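Long-range contacts in putative ring-cleaving dioxygenase MhqO (Bacillus subtilis subsp. subtilis, PDB 3OAJ), which probably cleaves aromatic rings as an iron-dependent extradiol-type dioxygenase and may contribute to the breakdown of aromatic compounds: residues Ile9-Ala14 with Leu264-Thr269; Gly242-Arg247 with Ala254-Glu259; Glu21-Tyr26 with Leu305-Arg310. One frame throughout, in Å; residues are numbered along the deposited sequence.

Contact 1 (Ile9-Ala14 with Leu264-Thr269); sequences IHHITA and LFEIAT. With ZN (zinc ion), chain C; SO4 (sulfate ion), chain D.
His-11 and Glu-266 meet at one zinc ion, completed on the protein side by His-218, in the two-histidine, one-carboxylate set of extradiol dioxygenases, here built on the vicinal oxygen chelate fold. The site is predicted to hold ferrous iron in the working enzyme. Strands 9-14 and 264-269 are not paired with each other; strand 215-223 runs between them, and their axes approach to 7.5 Å at 123°. At a classic beta bulge His-10 and His-11 both face Ala-220; His-10 heads for strand 264-269, and the end of His-11 comes near it.

The His-10 side chain leaves with CG anti to its own backbone N (chi1 -174°). Its CB and CG lie against Ala-268 CB, 3.6 Å from the centroid of the His-10 ring and almost on the ring normal, a CH-pi contact. ND1 accepts a straight hydrogen bond from His-11 ND1 at 2.8 Å, CD2 passes Ala-268 O, CE1 lies about equally near Ala-268 CB and Thr-269 O, and NE2 gives a weak bond to Thr-269 O. His-10 thus probably helps fix the rotation of the His-11 ring; His-11 NE2 binds zinc at 2.1 Å.

Glu-266 reaches the metal through OE1, its carboxylate plane 82° from the His-11 ring. A sulfate, probably from the crystallisation liquor, chelates the zinc through O3 and O4, and Thr-13 OG1 donates to sulfate O3 at 2.7 Å.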
loop_
_atom_site.group_PDB
_atom_site.type_symbol
_atom_site.label_atom_id
_atom_site.label_comp_id
_atom_site.label_asym_id
_atom_site.label_seq_id
_atom_site.Cartn_x
_atom_site.Cartn_y
_atom_site.Cartn_z
ATOM N N ILE A 9 -4.238 -7.814 -0.329
ATOM C CA ILE A 9 -3.607 -6.691 0.346
ATOM C C ILE A 9 -4.668 -5.817 1.055
ATOM O O ILE A 9 -5.748 -5.525 0.494
ATOM C CB ILE A 9 -2.829 -5.838 -0.667
ATOM C CG1 ILE A 9 -1.686 -6.646 -1.315
ATOM C CG2 ILE A 9 -2.321 -4.527 -0.028
ATOM C CD1 ILE A 9 -1.109 -5.993 -2.585
ATOM N N HIS A 10 -4.353 -5.438 2.296
ATOM C CA HIS A 10 -5.100 -4.450 3.055
ATOM C C HIS A 10 -4.538 -3.063 2.744
ATOM O O HIS A 10 -5.253 -2.196 2.269
ATOM C CB HIS A 10 -5.035 -4.775 4.568
ATOM C CG HIS A 10 -5.883 -3.894 5.425
ATOM N ND1 HIS A 10 -5.521 -2.602 5.752
ATOM C CD2 HIS A 10 -7.064 -4.123 6.049
ATOM C CE1 HIS A 10 -6.457 -2.067 6.517
ATOM N NE2 HIS A 10 -7.388 -2.975 6.738
ATOM N N HIS A 11 -3.254 -2.863 3.026
ATOM C CA HIS A 11 -2.588 -1.600 2.696
ATOM C C HIS A 11 -1.101 -1.871 2.527
ATOM O O HIS A 11 -0.619 -2.951 2.863
ATOM C CB HIS A 11 -2.805 -0.527 3.785
ATOM C CG HIS A 11 -2.231 -0.874 5.124
ATOM N ND1 HIS A 11 -2.936 -1.584 6.076
ATOM C CD2 HIS A 11 -1.034 -0.572 5.688
ATOM C CE1 HIS A 11 -2.199 -1.699 7.169
ATOM N NE2 HIS A 11 -1.037 -1.104 6.959
ATOM N N ILE A 12 -0.401 -0.894 1.962
ATOM C CA ILE A 12 1.041 -0.892 1.881
ATOM C C ILE A 12 1.512 0.422 2.489
ATOM O O ILE A 12 0.901 1.470 2.320
ATOM C CB ILE A 12 1.475 -1.001 0.384
ATOM C CG1 ILE A 12 1.189 -2.411 -0.143
ATOM C CG2 ILE A 12 2.941 -0.650 0.185
ATOM C CD1 ILE A 12 1.188 -2.529 -1.663
ATOM N N THR A 13 2.647 0.364 3.176
ATOM C CA THR A 13 3.158 1.511 3.903
ATOM C C THR A 13 4.591 1.798 3.484
ATOM O O THR A 13 5.436 0.899 3.432
ATOM C CB THR A 13 3.056 1.285 5.421
ATOM O OG1 THR A 13 1.674 1.191 5.756
ATOM C CG2 THR A 13 3.756 2.411 6.240
ATOM N N ALA A 14 4.827 3.068 3.169
ATOM C CA ALA A 14 6.127 3.513 2.683
ATOM C C ALA A 14 6.639 4.752 3.402
ATOM O O ALA A 14 5.863 5.577 3.865
ATOM C CB ALA A 14 6.046 3.796 1.192
ATOM N N LEU A 264 8.835 -7.459 5.607
ATOM C CA LEU A 264 7.949 -7.291 6.746
ATOM C C LEU A 264 6.495 -7.390 6.291
ATOM O O LEU A 264 6.046 -6.596 5.458
ATOM C CB LEU A 264 8.234 -5.964 7.456
ATOM C CG LEU A 264 7.383 -5.710 8.713
ATOM C CD1 LEU A 264 7.581 -6.821 9.742
ATOM C CD2 LEU A 264 7.705 -4.339 9.326
ATOM N N PHE A 265 5.786 -8.385 6.832
ATOM C CA PHE A 265 4.374 -8.581 6.529
ATOM C C PHE A 265 3.534 -8.126 7.721
ATOM O O PHE A 265 3.997 -8.094 8.872
ATOM C CB PHE A 265 4.093 -10.077 6.309
ATOM C CG PHE A 265 4.340 -10.576 4.885
ATOM C CD1 PHE A 265 5.092 -9.854 3.961
ATOM C CD2 PHE A 265 3.845 -11.824 4.504
ATOM C CE1 PHE A 265 5.317 -10.340 2.687
ATOM C CE2 PHE A 265 4.051 -12.322 3.204
ATOM C CZ PHE A 265 4.797 -11.578 2.299
ATOM N N GLU A 266 2.274 -7.833 7.444
ATOM C CA GLU A 266 1.340 -7.436 8.488
ATOM C C GLU A 266 0.017 -8.112 8.162
ATOM O O GLU A 266 -0.273 -8.357 6.995
ATOM C CB GLU A 266 1.188 -5.909 8.474
ATOM C CG GLU A 266 0.047 -5.339 9.355
ATOM C CD GLU A 266 -0.091 -3.843 9.235
ATOM O OE1 GLU A 266 0.677 -3.212 8.481
ATOM O OE2 GLU A 266 -0.997 -3.291 9.892
ATOM N N ILE A 267 -0.746 -8.473 9.189
ATOM C CA ILE A 267 -2.166 -8.804 8.996
ATOM C C ILE A 267 -2.956 -7.688 9.672
ATOM O O ILE A 267 -2.768 -7.428 10.860
ATOM C CB ILE A 267 -2.556 -10.177 9.598
ATOM C CG1 ILE A 267 -1.574 -11.290 9.172
ATOM C CG2 ILE A 267 -4.060 -10.500 9.309
ATOM C CD1 ILE A 267 -1.524 -11.582 7.710
ATOM N N ALA A 268 -3.831 -7.044 8.901
ATOM C CA ALA A 268 -4.661 -5.941 9.362
ATOM C C ALA A 268 -6.123 -6.281 9.161
ATOM O O ALA A 268 -6.515 -6.822 8.119
ATOM C CB ALA A 268 -4.327 -4.678 8.589
ATOM N N THR A 269 -6.937 -5.937 10.149
ATOM C CA THR A 269 -8.353 -6.202 10.059
ATOM C C THR A 269 -9.054 -5.248 9.100
ATOM O O THR A 269 -8.745 -4.043 9.070
ATOM C CB THR A 269 -9.036 -6.080 11.432
ATOM O OG1 THR A 269 -8.857 -4.762 11.963
ATOM C CG2 THR A 269 -8.517 -7.118 12.424
HETATM ZN ZN ZN C . 0.608 -1.443 8.216
HETATM S S SO4 D . 0.786 0.499 9.761
HETATM O O1 SO4 D . 1.996 0.013 10.423
HETATM O O2 SO4 D . 0.288 1.733 10.333
HETATM O O3 SO4 D . 0.992 0.677 8.323
HETATM O O4 SO4 D . -0.256 -0.505 9.994
#

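Contact 2 (Gly242-Arg247 with Ala254-Glu259); sequences GVTPVR and AIYFRE. With SO4 (sulfate ion), chain D.
Gly-242 to Arg-247 run roughly antiparallel to Ala-254 to Arg-258, with end-to-end directions 157° apart. Arg-247 and Ala-254 form a hydrogen-bonded antiparallel pair, N of each bonded to O of the other at 2.9 Å. Further along, Thr-244 N donates to Tyr-256 O, but the return bond from Tyr-256 N goes to the side-chain oxygen Thr-244 OG1, also at 2.9 Å. That hydroxyl lies between its own backbone N and carbonyl carbon (chi1 67°), and its proton goes to Pro-245 O. At the far end waters bridge the separating chains, one joining Gly-242 O to Arg-258 N and another Gly-242 N to Arg-258 O. This is the outer border of the metal-bearing mixed sheet in the second VOC module, where helix 226-238 packs on Val-243 and Val-246. Those valines meet Ile-255 through their CG2 methyls, that of Val-246 lying 3.8 Å from Ile-255 CG2. The Tyr-256 ring ends at the metal pocket, with Thr-244 OG1 at its edge. The extended Arg-247 brings NH1 to 3.8 Å from Tyr-256 CD2, guanidinium and ring inclined to each other by 37°. Tyr-256 OH donates to sulfate O1 at 2.8 Å.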
loop_
_atom_site.group_PDB
_atom_site.type_symbol
_atom_site.label_atom_id
_atom_site.label_comp_id
_atom_site.label_asym_id
_atom_site.label_seq_id
_atom_site.Cartn_x
_atom_site.Cartn_y
_atom_site.Cartn_z
ATOM N N GLY A 242 8.140 -15.333 14.107
ATOM C CA GLY A 242 7.805 -14.443 15.215
ATOM C C GLY A 242 6.682 -13.494 14.812
ATOM O O GLY A 242 6.726 -12.910 13.727
ATOM N N VAL A 243 5.703 -13.304 15.698
ATOM C CA VAL A 243 4.561 -12.408 15.434
ATOM C C VAL A 243 4.337 -11.485 16.630
ATOM O O VAL A 243 4.422 -11.919 17.791
ATOM C CB VAL A 243 3.231 -13.182 15.069
ATOM C CG1 VAL A 243 2.744 -14.037 16.202
ATOM C CG2 VAL A 243 2.131 -12.242 14.575
ATOM N N THR A 244 4.055 -10.217 16.340
ATOM C CA THR A 244 3.804 -9.252 17.399
ATOM C C THR A 244 2.462 -9.483 18.083
ATOM O O THR A 244 1.588 -10.165 17.528
ATOM C CB THR A 244 3.788 -7.809 16.869
ATOM O OG1 THR A 244 2.650 -7.624 16.014
ATOM C CG2 THR A 244 5.064 -7.457 16.139
ATOM N N PRO A 245 2.278 -8.869 19.275
ATOM C CA PRO A 245 0.933 -8.743 19.803
ATOM C C PRO A 245 0.054 -7.913 18.873
ATOM O O PRO A 245 0.561 -7.205 17.979
ATOM C CB PRO A 245 1.148 -8.014 21.142
ATOM C CG PRO A 245 2.581 -8.223 21.470
ATOM C CD PRO A 245 3.277 -8.238 20.160
ATOM N N VAL A 246 -1.255 -8.026 19.065
ATOM C CA VAL A 246 -2.197 -7.168 18.363
ATOM C C VAL A 246 -2.010 -5.741 18.852
ATOM O O VAL A 246 -1.991 -5.488 20.068
ATOM C CB VAL A 246 -3.664 -7.578 18.622
ATOM C CG1 VAL A 246 -4.625 -6.603 17.943
ATOM C CG2 VAL A 246 -3.922 -9.014 18.165
ATOM N N ARG A 247 -1.870 -4.822 17.900
ATOM C CA ARG A 247 -1.782 -3.398 18.155
ATOM C C ARG A 247 -2.978 -2.691 17.553
ATOM O O ARG A 247 -3.281 -2.865 16.374
ATOM C CB ARG A 247 -0.470 -2.854 17.580
ATOM C CG ARG A 247 0.740 -3.372 18.359
ATOM C CD ARG A 247 2.061 -3.149 17.659
ATOM N NE ARG A 247 3.122 -3.794 18.431
ATOM C CZ ARG A 247 4.335 -4.078 17.969
ATOM N NH1 ARG A 247 4.670 -3.772 16.723
ATOM N NH2 ARG A 247 5.210 -4.677 18.759
ATOM N N ALA A 254 -3.650 -4.487 14.036
ATOM C CA ALA A 254 -2.490 -4.979 13.296
ATOM C C ALA A 254 -1.667 -6.001 14.068
ATOM O O ALA A 254 -1.492 -5.868 15.269
ATOM C CB ALA A 254 -1.592 -3.813 12.929
ATOM N N ILE A 255 -1.184 -7.024 13.357
ATOM C CA ILE A 255 -0.066 -7.855 13.814
ATOM C C ILE A 255 0.981 -7.858 12.716
ATOM O O ILE A 255 0.653 -7.727 11.531
ATOM C CB ILE A 255 -0.484 -9.307 14.158
ATOM C CG1 ILE A 255 -1.141 -10.008 12.953
ATOM C CG2 ILE A 255 -1.444 -9.297 15.347
ATOM C CD1 ILE A 255 -1.507 -11.474 13.211
ATOM N N TYR A 256 2.235 -8.003 13.125
ATOM C CA TYR A 256 3.380 -7.962 12.192
ATOM C C TYR A 256 4.261 -9.196 12.334
ATOM O O TYR A 256 4.477 -9.699 13.441
ATOM C CB TYR A 256 4.247 -6.715 12.445
ATOM C CG TYR A 256 3.491 -5.396 12.425
ATOM C CD1 TYR A 256 3.414 -4.624 11.264
ATOM C CD2 TYR A 256 2.825 -4.933 13.570
ATOM C CE1 TYR A 256 2.705 -3.409 11.252
ATOM C CE2 TYR A 256 2.125 -3.735 13.572
ATOM C CZ TYR A 256 2.061 -2.979 12.411
ATOM O OH TYR A 256 1.362 -1.784 12.408
ATOM N N PHE A 257 4.810 -9.646 11.210
ATOM C CA PHE A 257 5.820 -10.706 11.231
ATOM C C PHE A 257 6.748 -10.551 10.048
ATOM O O PHE A 257 6.288 -10.290 8.923
ATOM C CB PHE A 257 5.188 -12.108 11.270
ATOM C CG PHE A 257 4.403 -12.493 10.038
ATOM C CD1 PHE A 257 3.110 -12.018 9.834
ATOM C CD2 PHE A 257 4.931 -13.416 9.112
ATOM C CE1 PHE A 257 2.361 -12.416 8.708
ATOM C CE2 PHE A 257 4.192 -13.816 7.993
ATOM C CZ PHE A 257 2.909 -13.321 7.798
ATOM N N ARG A 258 8.048 -10.679 10.312
ATOM C CA ARG A 258 9.019 -10.664 9.224
ATOM C C ARG A 258 9.127 -12.049 8.640
ATOM O O ARG A 258 9.327 -13.037 9.368
ATOM C CB ARG A 258 10.392 -10.168 9.690
ATOM C CG ARG A 258 11.256 -9.775 8.483
ATOM C CD ARG A 258 12.367 -8.860 8.844
ATOM N NE ARG A 258 11.928 -7.573 9.374
ATOM C CZ ARG A 258 11.745 -6.468 8.658
ATOM N NH1 ARG A 258 11.912 -6.469 7.330
ATOM N NH2 ARG A 258 11.395 -5.345 9.279
ATOM N N GLU A 259 8.945 -12.155 7.323
ATOM C CA GLU A 259 8.979 -13.481 6.721
ATOM C C GLU A 259 10.414 -13.869 6.364
ATOM O O GLU A 259 11.346 -13.081 6.599
ATOM C CB GLU A 259 7.947 -13.606 5.593
ATOM C CG GLU A 259 8.106 -12.654 4.411
ATOM C CD GLU A 259 9.153 -13.128 3.425
ATOM O OE1 GLU A 259 10.034 -12.320 3.087
ATOM O OE2 GLU A 259 9.124 -14.313 3.025
HETATM S S SO4 D . 0.786 0.499 9.761
HETATM O O1 SO4 D . 1.996 0.013 10.423
HETATM O O2 SO4 D . 0.288 1.733 10.333
HETATM O O3 SO4 D . 0.992 0.677 8.323
HETATM O O4 SO4 D . -0.256 -0.505 9.994
HETATM O O HOH W 1 8.835 -11.185 13.030
HETATM O O HOH W 2 9.715 -13.985 12.019
HETATM O O HOH W 3 7.133 -9.860 14.784
#

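Contact 3 (Glu21-Tyr26 with Leu305-Arg310); sequences ENTDFY and LPFEVR
Residues 21-26 of helix 19-29 lie against the non-regular chain 305-310, the backbones coming closest where Thr-23 CA and Val-309 CA are 6.3 Å apart. Asp-24 and Arg-310 provide the polar half of the contact. The arginine approaches the carboxylate side-on: NE donates to Asp-24 OD1 at 3.0 Å, and NH2 donates to Asp-24 OD2 at 2.9 Å with an N-H...O angle of 174°. OD2 uses its syn lone pair, while NE meets OD1 on the syn side, somewhat out of the carboxylate plane. With the carboxylate and guanidinium planes only 20° apart, this is a bidentate salt bridge, one nitrogen to each oxygen, and the paired bonds restrict rotation of both flat groups. Arg-310 begins with CG between its backbone N and carbonyl carbon (chi1 53°), and from there its extended chain carries NE and NH2 to the aspartate. A water lies 2.9 Å from Asp-24 OD1 and accepts from Arg-310 N, so it can link the carboxylate to the backbone.

The rest of the contact is packing around Thr-23, whose two branches go to different partners. Its CG2 methyl meets Val-309 CG2 at 3.8 Å, the two side chains crossing at about a right angle. Its OG1 rests 3.4 Å from Phe-307 CE1, although its polar partner is Pro-19 O, one turn back in the helix. The Phe-307 ring also meets Tyr-47 edge-to-face and touches Leu-49, both on strand 47-52. Far from the metal, this is surface packing in which the C-terminal tail, after helix 297-303, straps across the helix that follows the first strand of the N-terminal VOC module.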
loop_
_atom_site.group_PDB
_atom_site.type_symbol
_atom_site.label_atom_id
_atom_site.label_comp_id
_atom_site.label_asym_id
_atom_site.label_seq_id
_atom_site.Cartn_x
_atom_site.Cartn_y
_atom_site.Cartn_z
ATOM N N GLU A 21 4.713 17.305 -1.326
ATOM C CA GLU A 21 5.137 16.605 -2.542
ATOM C C GLU A 21 4.438 15.250 -2.676
ATOM O O GLU A 21 3.926 14.894 -3.748
ATOM C CB GLU A 21 6.657 16.423 -2.531
ATOM C CG GLU A 21 7.424 17.721 -2.620
ATOM C CD GLU A 21 8.927 17.533 -2.462
ATOM O OE1 GLU A 21 9.404 16.370 -2.462
ATOM O OE2 GLU A 21 9.629 18.570 -2.355
ATOM N N ASN A 22 4.392 14.512 -1.572
ATOM C CA ASN A 22 3.680 13.237 -1.509
ATOM C C ASN A 22 2.216 13.425 -1.899
ATOM O O ASN A 22 1.699 12.734 -2.777
ATOM C CB ASN A 22 3.820 12.689 -0.083
ATOM C CG ASN A 22 3.053 11.398 0.149
ATOM O OD1 ASN A 22 2.196 11.337 1.026
ATOM N ND2 ASN A 22 3.382 10.360 -0.596
ATOM N N THR A 23 1.557 14.403 -1.290
ATOM C CA THR A 23 0.146 14.633 -1.554
ATOM C C THR A 23 -0.109 15.102 -2.989
ATOM O O THR A 23 -1.086 14.669 -3.627
ATOM C CB THR A 23 -0.439 15.640 -0.515
ATOM O OG1 THR A 23 -0.281 15.089 0.799
ATOM C CG2 THR A 23 -1.908 15.939 -0.783
ATOM N N ASP A 24 0.730 16.016 -3.485
ATOM C CA ASP A 24 0.575 16.480 -4.864
ATOM C C ASP A 24 0.656 15.308 -5.835
ATOM O O ASP A 24 -0.024 15.320 -6.860
ATOM C CB ASP A 24 1.626 17.535 -5.219
ATOM C CG ASP A 24 1.345 18.896 -4.600
ATOM O OD1 ASP A 24 0.214 19.143 -4.123
ATOM O OD2 ASP A 24 2.283 19.714 -4.610
ATOM N N PHE A 25 1.445 14.282 -5.517
ATOM C CA PHE A 25 1.494 13.136 -6.410
ATOM C C PHE A 25 0.274 12.212 -6.250
ATOM O O PHE A 25 -0.452 11.946 -7.224
ATOM C CB PHE A 25 2.792 12.341 -6.261
ATOM C CG PHE A 25 3.022 11.379 -7.399
ATOM C CD1 PHE A 25 3.496 11.842 -8.623
ATOM C CD2 PHE A 25 2.760 10.009 -7.250
ATOM C CE1 PHE A 25 3.686 10.978 -9.676
ATOM C CE2 PHE A 25 2.958 9.134 -8.318
ATOM C CZ PHE A 25 3.433 9.620 -9.518
ATOM N N TYR A 26 0.033 11.745 -5.023
ATOM C CA TYR A 26 -0.999 10.731 -4.793
ATOM C C TYR A 26 -2.420 11.253 -4.943
ATOM O O TYR A 26 -3.261 10.561 -5.518
ATOM C CB TYR A 26 -0.738 9.937 -3.492
ATOM C CG TYR A 26 0.448 9.023 -3.702
ATOM C CD1 TYR A 26 0.274 7.718 -4.181
ATOM C CD2 TYR A 26 1.754 9.469 -3.466
ATOM C CE1 TYR A 26 1.336 6.903 -4.436
ATOM C CE2 TYR A 26 2.843 8.648 -3.723
ATOM C CZ TYR A 26 2.621 7.357 -4.196
ATOM O OH TYR A 26 3.671 6.522 -4.439
ATOM N N LEU A 305 4.513 19.962 9.412
ATOM C CA LEU A 305 4.561 20.863 8.257
ATOM C C LEU A 305 3.168 21.036 7.673
ATOM O O LEU A 305 2.465 20.060 7.478
ATOM C CB LEU A 305 5.505 20.309 7.174
ATOM C CG LEU A 305 7.010 20.369 7.456
ATOM C CD1 LEU A 305 7.786 19.530 6.452
ATOM C CD2 LEU A 305 7.526 21.818 7.458
ATOM N N PRO A 306 2.760 22.282 7.375
ATOM C CA PRO A 306 1.459 22.432 6.755
ATOM C C PRO A 306 1.476 21.921 5.317
ATOM O O PRO A 306 2.510 21.971 4.629
ATOM C CB PRO A 306 1.221 23.948 6.796
ATOM C CG PRO A 306 2.586 24.530 6.784
ATOM C CD PRO A 306 3.419 23.584 7.597
ATOM N N PHE A 307 0.331 21.430 4.867
ATOM C CA PHE A 307 0.171 21.008 3.489
ATOM C C PHE A 307 -1.307 21.007 3.146
ATOM O O PHE A 307 -2.155 20.956 4.037
ATOM C CB PHE A 307 0.827 19.625 3.232
ATOM C CG PHE A 307 0.051 18.459 3.788
ATOM C CD1 PHE A 307 -0.845 17.764 2.987
ATOM C CD2 PHE A 307 0.233 18.044 5.104
ATOM C CE1 PHE A 307 -1.567 16.680 3.490
ATOM C CE2 PHE A 307 -0.485 16.964 5.614
ATOM C CZ PHE A 307 -1.393 16.295 4.814
ATOM N N GLU A 308 -1.619 21.084 1.859
ATOM C CA GLU A 308 -3.007 21.012 1.436
ATOM C C GLU A 308 -3.214 20.038 0.290
ATOM O O GLU A 308 -2.338 19.858 -0.564
ATOM C CB GLU A 308 -3.585 22.405 1.132
ATOM C CG GLU A 308 -3.212 23.008 -0.218
ATOM C CD GLU A 308 -4.066 24.226 -0.589
ATOM O OE1 GLU A 308 -3.929 24.725 -1.727
ATOM O OE2 GLU A 308 -4.880 24.680 0.248
ATOM N N VAL A 309 -4.372 19.391 0.296
ATOM C CA VAL A 309 -4.780 18.560 -0.818
ATOM C C VAL A 309 -5.280 19.539 -1.863
ATOM O O VAL A 309 -6.227 20.290 -1.612
ATOM C CB VAL A 309 -5.896 17.589 -0.395
ATOM C CG1 VAL A 309 -6.469 16.833 -1.600
ATOM C CG2 VAL A 309 -5.372 16.611 0.662
ATOM N N ARG A 310 -4.628 19.553 -3.023
ATOM C CA ARG A 310 -4.965 20.532 -4.059
ATOM C C ARG A 310 -4.972 19.928 -5.452
ATOM O O ARG A 310 -4.185 19.033 -5.768
ATOM C CB ARG A 310 -4.013 21.736 -4.003
ATOM C CG ARG A 310 -2.534 21.374 -4.047
ATOM C CD ARG A 310 -1.642 22.553 -3.766
ATOM N NE ARG A 310 -0.242 22.145 -3.842
ATOM C CZ ARG A 310 0.804 22.931 -3.604
ATOM N NH1 ARG A 310 0.639 24.206 -3.264
ATOM N NH2 ARG A 310 2.027 22.439 -3.709
HETATM O O HOH W 4 -2.368 17.910 -3.887
#

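In the fold
Burial and chemistry change together across these contacts. Contact 1 is wholly buried near the centre of the chain and joins the two VOC modules through metal coordination. Contact 2 is partly buried, at the border of the same sheet, and combines backbone, side-chain and water-mediated hydrogen bonds with packing of small aliphatic groups. Strands 264-269 and 253-258 are neighbours there, with Ile-267 N probably bonded to Ile-255 O, and both contacts reach the sulfate. Contact 3 lies at the surface, about 23 Å from contact 1 and 31 Å from contact 2 between centres. It pairs charges beside a small apolar patch, yet its helix 19-29 directly follows strand 9-16 of contact 1.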